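Local coordinates for protein MJ1225 (Methanocaldococcus jannaschii, PDB 3KH5) that binds AMP and ADP through its CBS domains and is probably an archaeal homologue of the nucleotide-sensing gamma subunit of AMPK, at residues A171-M174 and V175-F179; I193-S196 and T197-I200. All blocks are in the same frame, centred on the assembly; numbering follows the deposited sequence.

Interaction 1: residues A171-M174 and V175-F179; sequences ARTM and VRNGF. With ADP (adenosine-5'-diphosphate), chain E.
Asn177 and Thr173 meet one turn apart where helix 167-177 ends, in a local C-terminal capping contact that delivers Phe179 to a bound ADP. The turn is a Schellman motif: Phe179 N reaches back to Met174 O at 3.0 Å, and Gly178 N makes a weak bond to Val175 O. Gly178 turns the chain with a positive phi (68°), which glycine adopts easily. The last helical residue, Asn177, suits its place by adding an amide donor: ND2 bonds Thr173 O at 2.8 Å, nearly straight and on a lone pair in the carbonyl plane. Asn177 N approaches the same oxygen from above that plane at 3.3 Å, so two donors grip it. With Thr173 OG1 beside the backbone N and anti to the carbonyl carbon (chi1 -55°), the hydroxyl bonds back to Asp169 O and the methyl CG2 lies alongside Asn177, 3.7 Å from its ND2. Beyond the turn, the adenine covers one face of the Phe179 ring, with Phe179 CD2 3.4 Å from ADP C6; Asn177 O sits over the opposite face. An alanine here would take away the ring, and the adenine, left without that flat partner, would probably be freer to shift. Ala171 and Val175 pack on Val58 of helix 54-63 and Met174 on Met55, while Thr173 and Met174 touch Leu182 of strand 181-186.

Interaction 2: residues I193-S196 and T197-I200; sequences IITS and TDFI. With AMP (adenosine monophosphate), chain C.
Asp198 and Thr195 face the AMP together where strand 189-195 runs into helix 196-203. The carboxylate holds both ribose hydroxyls: AMP O3' donates to Asp198 OD1 at 2.8 Å and AMP O2' to Asp198 OD2 at 3.0 Å. Thr195 OG1 donates to AMP O2P at 3.0 Å, and Thr197 OG1 adds a weak bond to the same oxygen. Under the base, the methyl groups of Ile193 supply an apolar surface, its CD1 3.9 Å from AMP N7. Behind this shell a capping box fixes the polar groups. Thr195 N bonds Asp198 OD2 at 2.8 Å on the anti side, 21° out of the carboxylate plane, while Thr197 N returns a weak bond to Thr195 OG1. The hydroxyl can serve cap and phosphate together because it stands between backbone N and carbonyl carbon (chi1 77°). Farther out, Ile194 crosses Phe199 at about a right angle, CG1 lying 3.5 Å from Phe199 CE1, and Met225 and Ile228 of helix 225-228 touch both side chains. Ile200 N bonds Ser196 O in the first helical turn, and Ser196 OG pairs with Ser54 OG. Asp198 OD2, which accepts from both Thr195 N and AMP O2', ties the capping box directly to the ribose, a double role that suits a short carboxylate with two acceptor oxygens. The phosphate lies by the helix N-terminus, whose dipole would probably favour its negative charge.

Interactions 1 and 2 have centres 12 Å apart within one CBS sequence range, and Met174 joins them. From helix 167-177 its extended side chain brings CE to 3.6 Å from Thr195 C and SD to 3.7 Å from Phe199 CE2, so the flexible thioether fills the space between the ADP-side helix and the strand-to-helix turn that holds AMP. Each contact thus serves a different nucleotide: Phe179 of 175-179 lies against the base of ADP, whereas 193-200 holds the ribose and phosphate of AMP and touches its base through Ile193. The two nucleotides nonetheless share a partner in Arg181, which bonds ADP through NH2 and AMP through NH1.

Interaction 1: residues A171-M174 and V175-F179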
ATOM      1  N   ALA A 171       1.296   0.332  13.438  1.00 31.03           N
ATOM      2  CA  ALA A 171       0.048   0.350  12.663  1.00 30.80           C
ATOM      3  C   ALA A 171      -0.659   1.703  12.734  1.00 30.87           C
ATOM      4  O   ALA A 171      -1.189   2.198  11.733  1.00 30.44           O
ATOM      5  CB  ALA A 171      -0.885  -0.759  13.132  1.00 30.60           C
ATOM      6  N   ARG A 172      -0.687   2.272  13.936  1.00 31.21           N
ATOM      7  CA  ARG A 172      -1.196   3.617  14.160  1.00 31.93           C
ATOM      8  C   ARG A 172      -0.425   4.619  13.329  1.00 31.71           C
ATOM      9  O   ARG A 172      -1.016   5.445  12.639  1.00 31.82           O
ATOM     10  CB  ARG A 172      -1.039   3.975  15.626  1.00 32.28           C
ATOM     11  CG  ARG A 172      -2.047   3.323  16.508  1.00 34.61           C
ATOM     12  CD  ARG A 172      -3.125   4.316  16.812  1.00 38.99           C
ATOM     13  NE  ARG A 172      -3.389   4.287  18.240  1.00 42.16           N
ATOM     14  CZ  ARG A 172      -4.562   4.565  18.792  1.00 43.92           C
ATOM     15  NH1 ARG A 172      -5.602   4.898  18.035  1.00 44.39           N
ATOM     16  NH2 ARG A 172      -4.699   4.507  20.111  1.00 44.70           N
ATOM     17  N   THR A 173       0.903   4.532  13.399  1.00 31.68           N
ATOM     18  CA  THR A 173       1.773   5.441  12.666  1.00 31.47           C
ATOM     19  C   THR A 173       1.484   5.370  11.174  1.00 31.14           C
ATOM     20  O   THR A 173       1.386   6.406  10.521  1.00 30.93           O
ATOM     21  CB  THR A 173       3.271   5.159  12.934  1.00 31.69           C
ATOM     22  OG1 THR A 173       3.521   5.197  14.343  1.00 32.28           O
ATOM     23  CG2 THR A 173       4.154   6.196  12.258  1.00 31.61           C
ATOM     24  N   MET A 174       1.334   4.157  10.641  1.00 30.73           N
ATOM     25  CA  MET A 174       1.061   3.985   9.215  1.00 30.52           C
ATOM     26  C   MET A 174      -0.274   4.614   8.823  1.00 30.39           C
ATOM     27  O   MET A 174      -0.353   5.386   7.862  1.00 30.10           O
ATOM     28  CB  MET A 174       1.051   2.499   8.835  1.00 30.70           C
ATOM     29  CG  MET A 174       2.412   1.824   8.798  1.00 30.89           C
ATOM     30  SD  MET A 174       2.270   0.076   8.355  1.00 32.99           S
ATOM     31  CE  MET A 174       4.007  -0.372   8.312  1.00 32.46           C
ATOM     32  N   VAL A 175      -1.322   4.269   9.567  1.00 30.55           N
ATOM     33  CA  VAL A 175      -2.687   4.664   9.220  1.00 30.96           C
ATOM     34  C   VAL A 175      -2.946   6.160   9.421  1.00 31.33           C
ATOM     35  O   VAL A 175      -3.552   6.804   8.557  1.00 31.40           O
ATOM     36  CB  VAL A 175      -3.736   3.790   9.955  1.00 30.82           C
ATOM     37  CG1 VAL A 175      -5.144   4.367   9.812  1.00 30.82           C
ATOM     38  CG2 VAL A 175      -3.694   2.358   9.426  1.00 30.95           C
ATOM     39  N   ARG A 176      -2.473   6.712  10.540  1.00 31.77           N
ATOM     40  CA  ARG A 176      -2.614   8.152  10.809  1.00 32.38           C
ATOM     41  C   ARG A 176      -1.895   9.021   9.776  1.00 32.50           C
ATOM     42  O   ARG A 176      -2.396  10.080   9.390  1.00 32.53           O
ATOM     43  CB  ARG A 176      -2.099   8.513  12.207  1.00 32.48           C
ATOM     44  CG  ARG A 176      -2.875   7.906  13.381  1.00 33.50           C
ATOM     45  CD  ARG A 176      -4.290   8.480  13.523  1.00 35.05           C
ATOM     46  NE  ARG A 176      -4.379   9.916  13.257  1.00 36.38           N
ATOM     47  CZ  ARG A 176      -5.513  10.537  12.941  1.00 36.91           C
ATOM     48  NH1 ARG A 176      -6.647   9.850  12.850  1.00 36.75           N
ATOM     49  NH2 ARG A 176      -5.518  11.844  12.707  1.00 36.85           N
ATOM     50  N   ASN A 177      -0.726   8.573   9.331  1.00 32.58           N
ATOM     51  CA  ASN A 177       0.079   9.356   8.400  1.00 32.87           C
ATOM     52  C   ASN A 177      -0.213   9.039   6.933  1.00 33.00           C
ATOM     53  O   ASN A 177       0.221   9.776   6.035  1.00 33.17           O
ATOM     54  CB  ASN A 177       1.559   9.126   8.693  1.00 32.81           C
ATOM     55  CG  ASN A 177       2.015   9.800   9.969  1.00 33.06           C
ATOM     56  OD1 ASN A 177       2.306  10.997   9.976  1.00 33.51           O
ATOM     57  ND2 ASN A 177       2.098   9.033  11.053  1.00 32.46           N
ATOM     58  N   GLY A 178      -0.928   7.941   6.696  1.00 33.05           N
ATOM     59  CA  GLY A 178      -1.198   7.451   5.340  1.00 32.98           C
ATOM     60  C   GLY A 178       0.026   6.934   4.597  1.00 33.01           C
ATOM     61  O   GLY A 178       0.114   7.079   3.374  1.00 32.94           O
ATOM     62  N   PHE A 179       0.970   6.337   5.329  1.00 33.03           N
ATOM     63  CA  PHE A 179       2.188   5.768   4.734  1.00 33.19           C
ATOM     64  C   PHE A 179       2.240   4.254   4.881  1.00 33.18           C
ATOM     65  O   PHE A 179       2.257   3.736   6.002  1.00 33.25           O
ATOM     66  CB  PHE A 179       3.461   6.349   5.370  1.00 33.15           C
ATOM     67  CG  PHE A 179       3.553   7.850   5.320  1.00 33.72           C
ATOM     68  CD1 PHE A 179       3.145   8.559   4.196  1.00 33.98           C
ATOM     69  CD2 PHE A 179       4.089   8.554   6.393  1.00 34.11           C
ATOM     70  CE1 PHE A 179       3.240   9.950   4.150  1.00 34.49           C
ATOM     71  CE2 PHE A 179       4.191   9.946   6.356  1.00 34.53           C
ATOM     72  CZ  PHE A 179       3.766  10.643   5.230  1.00 34.51           C
TER
HETATM   73  PB  ADP E 284       3.785   5.084   0.571  1.00 47.80           P
HETATM   74  O1B ADP E 284       4.040   4.126  -0.536  1.00 47.89           O
HETATM   75  O2B ADP E 284       4.745   4.796   1.880  1.00 46.75           O
HETATM   76  O3B ADP E 284       2.269   5.044   1.136  1.00 47.81           O
HETATM   77  PA  ADP E 284       3.259   7.501  -0.903  1.00 44.76           P
HETATM   78  O1A ADP E 284       3.599   7.366  -2.340  1.00 45.01           O
HETATM   79  O2A ADP E 284       1.699   7.273  -0.566  1.00 44.93           O
HETATM   80  O3A ADP E 284       4.134   6.565   0.086  1.00 46.09           O
HETATM   81  O5' ADP E 284       3.743   8.905  -0.330  1.00 43.23           O
HETATM   82  C5' ADP E 284       3.152  10.170  -0.680  1.00 40.37           C
HETATM   83  C4' ADP E 284       4.171  11.256  -0.241  1.00 38.76           C
HETATM   84  O4' ADP E 284       4.508  11.007   1.163  1.00 37.85           O
HETATM   85  C3' ADP E 284       5.488  11.187  -1.035  1.00 37.84           C
HETATM   86  O3' ADP E 284       6.010  12.509  -1.210  1.00 38.01           O
HETATM   87  C2' ADP E 284       6.414  10.361  -0.136  1.00 37.10           C
HETATM   88  O2' ADP E 284       7.793  10.722  -0.323  1.00 35.85           O
HETATM   89  C1' ADP E 284       5.934  10.731   1.277  1.00 37.00           C
HETATM   90  N9  ADP E 284       6.209   9.607   2.241  1.00 36.21           N
HETATM   91  C8  ADP E 284       6.022   8.298   2.036  1.00 36.35           C
HETATM   92  N7  ADP E 284       6.392   7.612   3.119  1.00 36.12           N
HETATM   93  C5  ADP E 284       6.820   8.480   4.025  1.00 36.26           C
HETATM   94  C6  ADP E 284       7.318   8.355   5.319  1.00 36.42           C
HETATM   95  N6  ADP E 284       7.445   7.158   5.892  1.00 36.12           N
HETATM   96  N1  ADP E 284       7.667   9.470   5.982  1.00 36.59           N
HETATM   97  C2  ADP E 284       7.547  10.667   5.416  1.00 36.52           C
HETATM   98  N3  ADP E 284       7.073  10.816   4.185  1.00 36.40           N
HETATM   99  C4  ADP E 284       6.703   9.745   3.467  1.00 36.27           C

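Interaction 2: residues I193-S196 and T197-I200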
ATOM      1  N   ILE A 193      13.235  -2.002   7.040  1.00 33.08           N
ATOM      2  CA  ILE A 193      12.019  -1.389   6.511  1.00 31.77           C
ATOM      3  C   ILE A 193      10.829  -2.284   6.872  1.00 31.42           C
ATOM      4  O   ILE A 193      10.958  -3.509   6.940  1.00 31.23           O
ATOM      5  CB  ILE A 193      12.112  -1.145   4.973  1.00 31.64           C
ATOM      6  CG1 ILE A 193      11.012  -0.183   4.487  1.00 31.22           C
ATOM      7  CG2 ILE A 193      12.114  -2.471   4.192  1.00 30.94           C
ATOM      8  CD1 ILE A 193      11.252   0.406   3.093  1.00 31.24           C
ATOM      9  N   ILE A 194       9.683  -1.661   7.125  1.00 31.06           N
ATOM     10  CA  ILE A 194       8.451  -2.375   7.439  1.00 30.74           C
ATOM     11  C   ILE A 194       7.313  -1.747   6.621  1.00 30.62           C
ATOM     12  O   ILE A 194       7.228  -0.517   6.515  1.00 30.32           O
ATOM     13  CB  ILE A 194       8.167  -2.357   8.979  1.00 30.78           C
ATOM     14  CG1 ILE A 194       7.037  -3.327   9.347  1.00 30.94           C
ATOM     15  CG2 ILE A 194       7.869  -0.944   9.492  1.00 30.63           C
ATOM     16  CD1 ILE A 194       7.476  -4.782   9.411  1.00 31.33           C
ATOM     17  N   THR A 195       6.472  -2.588   6.013  1.00 30.55           N
ATOM     18  CA  THR A 195       5.347  -2.106   5.194  1.00 30.67           C
ATOM     19  C   THR A 195       4.030  -2.765   5.623  1.00 30.72           C
ATOM     20  O   THR A 195       4.047  -3.751   6.357  1.00 30.27           O
ATOM     21  CB  THR A 195       5.582  -2.316   3.664  1.00 30.66           C
ATOM     22  OG1 THR A 195       5.365  -3.688   3.312  1.00 31.35           O
ATOM     23  CG2 THR A 195       6.995  -1.891   3.246  1.00 30.43           C
ATOM     24  N   SER A 196       2.899  -2.223   5.166  1.00 30.97           N
ATOM     25  CA  SER A 196       1.582  -2.795   5.485  1.00 31.25           C
ATOM     26  C   SER A 196       1.439  -4.254   5.023  1.00 31.62           C
ATOM     27  O   SER A 196       0.712  -5.041   5.634  1.00 31.77           O
ATOM     28  CB  SER A 196       0.459  -1.941   4.894  1.00 31.29           C
ATOM     29  OG  SER A 196       0.556  -1.862   3.482  1.00 31.10           O
ATOM     30  N   THR A 197       2.155  -4.595   3.947  1.00 31.96           N
ATOM     31  CA  THR A 197       2.214  -5.947   3.372  1.00 32.63           C
ATOM     32  C   THR A 197       2.778  -6.974   4.366  1.00 32.85           C
ATOM     33  O   THR A 197       2.273  -8.102   4.472  1.00 32.79           O
ATOM     34  CB  THR A 197       3.055  -5.933   2.058  1.00 32.58           C
ATOM     35  OG1 THR A 197       2.293  -5.322   1.008  1.00 33.38           O
ATOM     36  CG2 THR A 197       3.452  -7.335   1.622  1.00 33.02           C
ATOM     37  N   ASP A 198       3.819  -6.566   5.090  1.00 33.44           N
ATOM     38  CA  ASP A 198       4.410  -7.374   6.158  1.00 34.20           C
ATOM     39  C   ASP A 198       3.378  -7.736   7.223  1.00 35.19           C
ATOM     40  O   ASP A 198       3.403  -8.841   7.772  1.00 35.15           O
ATOM     41  CB  ASP A 198       5.573  -6.619   6.809  1.00 33.92           C
ATOM     42  CG  ASP A 198       6.743  -6.425   5.865  1.00 33.40           C
ATOM     43  OD1 ASP A 198       7.140  -7.401   5.196  1.00 33.91           O
ATOM     44  OD2 ASP A 198       7.275  -5.296   5.793  1.00 31.71           O
ATOM     45  N   PHE A 199       2.476  -6.798   7.508  1.00 36.52           N
ATOM     46  CA  PHE A 199       1.429  -7.024   8.496  1.00 38.09           C
ATOM     47  C   PHE A 199       0.399  -8.067   7.995  1.00 39.33           C
ATOM     48  O   PHE A 199      -0.055  -8.909   8.791  1.00 39.55           O
ATOM     49  CB  PHE A 199       0.794  -5.693   8.975  1.00 37.94           C
ATOM     50  CG  PHE A 199       1.756  -4.769   9.735  1.00 38.21           C
ATOM     51  CD1 PHE A 199       3.063  -5.167  10.036  1.00 38.60           C
ATOM     52  CD2 PHE A 199       1.333  -3.512  10.175  1.00 38.44           C
ATOM     53  CE1 PHE A 199       3.934  -4.322  10.736  1.00 38.44           C
ATOM     54  CE2 PHE A 199       2.200  -2.661  10.880  1.00 38.29           C
ATOM     55  CZ  PHE A 199       3.502  -3.072  11.158  1.00 38.56           C
ATOM     56  N   ILE A 200       0.071  -8.041   6.691  1.00 41.10           N
ATOM     57  CA  ILE A 200      -0.809  -9.065   6.084  1.00 42.83           C
ATOM     58  C   ILE A 200      -0.155 -10.443   6.076  1.00 43.82           C
ATOM     59  O   ILE A 200      -0.811 -11.463   6.352  1.00 44.10           O
ATOM     60  CB  ILE A 200      -1.173  -8.788   4.589  1.00 42.91           C
ATOM     61  CG1 ILE A 200      -1.520  -7.301   4.320  1.00 43.19           C
ATOM     62  CG2 ILE A 200      -2.354  -9.694   4.137  1.00 43.10           C
ATOM     63  CD1 ILE A 200      -2.756  -6.815   5.056  1.00 43.64           C
TER
HETATM   64  P   AMP C 282       5.222  -3.388  -0.561  1.00 51.11           P
HETATM   65  O1P AMP C 282       4.320  -4.012  -1.563  1.00 51.58           O
HETATM   66  O2P AMP C 282       4.380  -2.738   0.654  1.00 51.23           O
HETATM   67  O3P AMP C 282       6.078  -2.159  -1.183  1.00 51.12           O
HETATM   68  O5' AMP C 282       6.260  -4.409   0.111  1.00 49.83           O
HETATM   69  C5' AMP C 282       6.403  -5.790  -0.302  1.00 47.18           C
HETATM   70  C4' AMP C 282       7.659  -6.390   0.335  1.00 44.98           C
HETATM   71  O4' AMP C 282       8.767  -5.587  -0.166  1.00 43.42           O
HETATM   72  C3' AMP C 282       7.567  -6.158   1.855  1.00 44.30           C
HETATM   73  O3' AMP C 282       8.079  -7.298   2.575  1.00 44.98           O
HETATM   74  C2' AMP C 282       8.473  -4.949   2.078  1.00 43.00           C
HETATM   75  O2' AMP C 282       9.090  -5.023   3.368  1.00 43.01           O
HETATM   76  C1' AMP C 282       9.513  -5.107   0.964  1.00 41.73           C
HETATM   77  N9  AMP C 282      10.150  -3.811   0.586  1.00 39.34           N
HETATM   78  C8  AMP C 282       9.526  -2.669   0.279  1.00 38.26           C
HETATM   79  N7  AMP C 282      10.424  -1.727  -0.004  1.00 37.07           N
HETATM   80  C5  AMP C 282      11.627  -2.275   0.125  1.00 36.71           C
HETATM   81  C6  AMP C 282      12.917  -1.794  -0.039  1.00 36.16           C
HETATM   82  N6  AMP C 282      13.119  -0.527  -0.396  1.00 35.47           N
HETATM   83  N1  AMP C 282      13.952  -2.629   0.168  1.00 36.38           N
HETATM   84  C2  AMP C 282      13.759  -3.897   0.524  1.00 36.23           C
HETATM   85  N3  AMP C 282      12.537  -4.386   0.688  1.00 36.57           N
HETATM   86  C4  AMP C 282      11.460  -3.601   0.495  1.00 37.74           C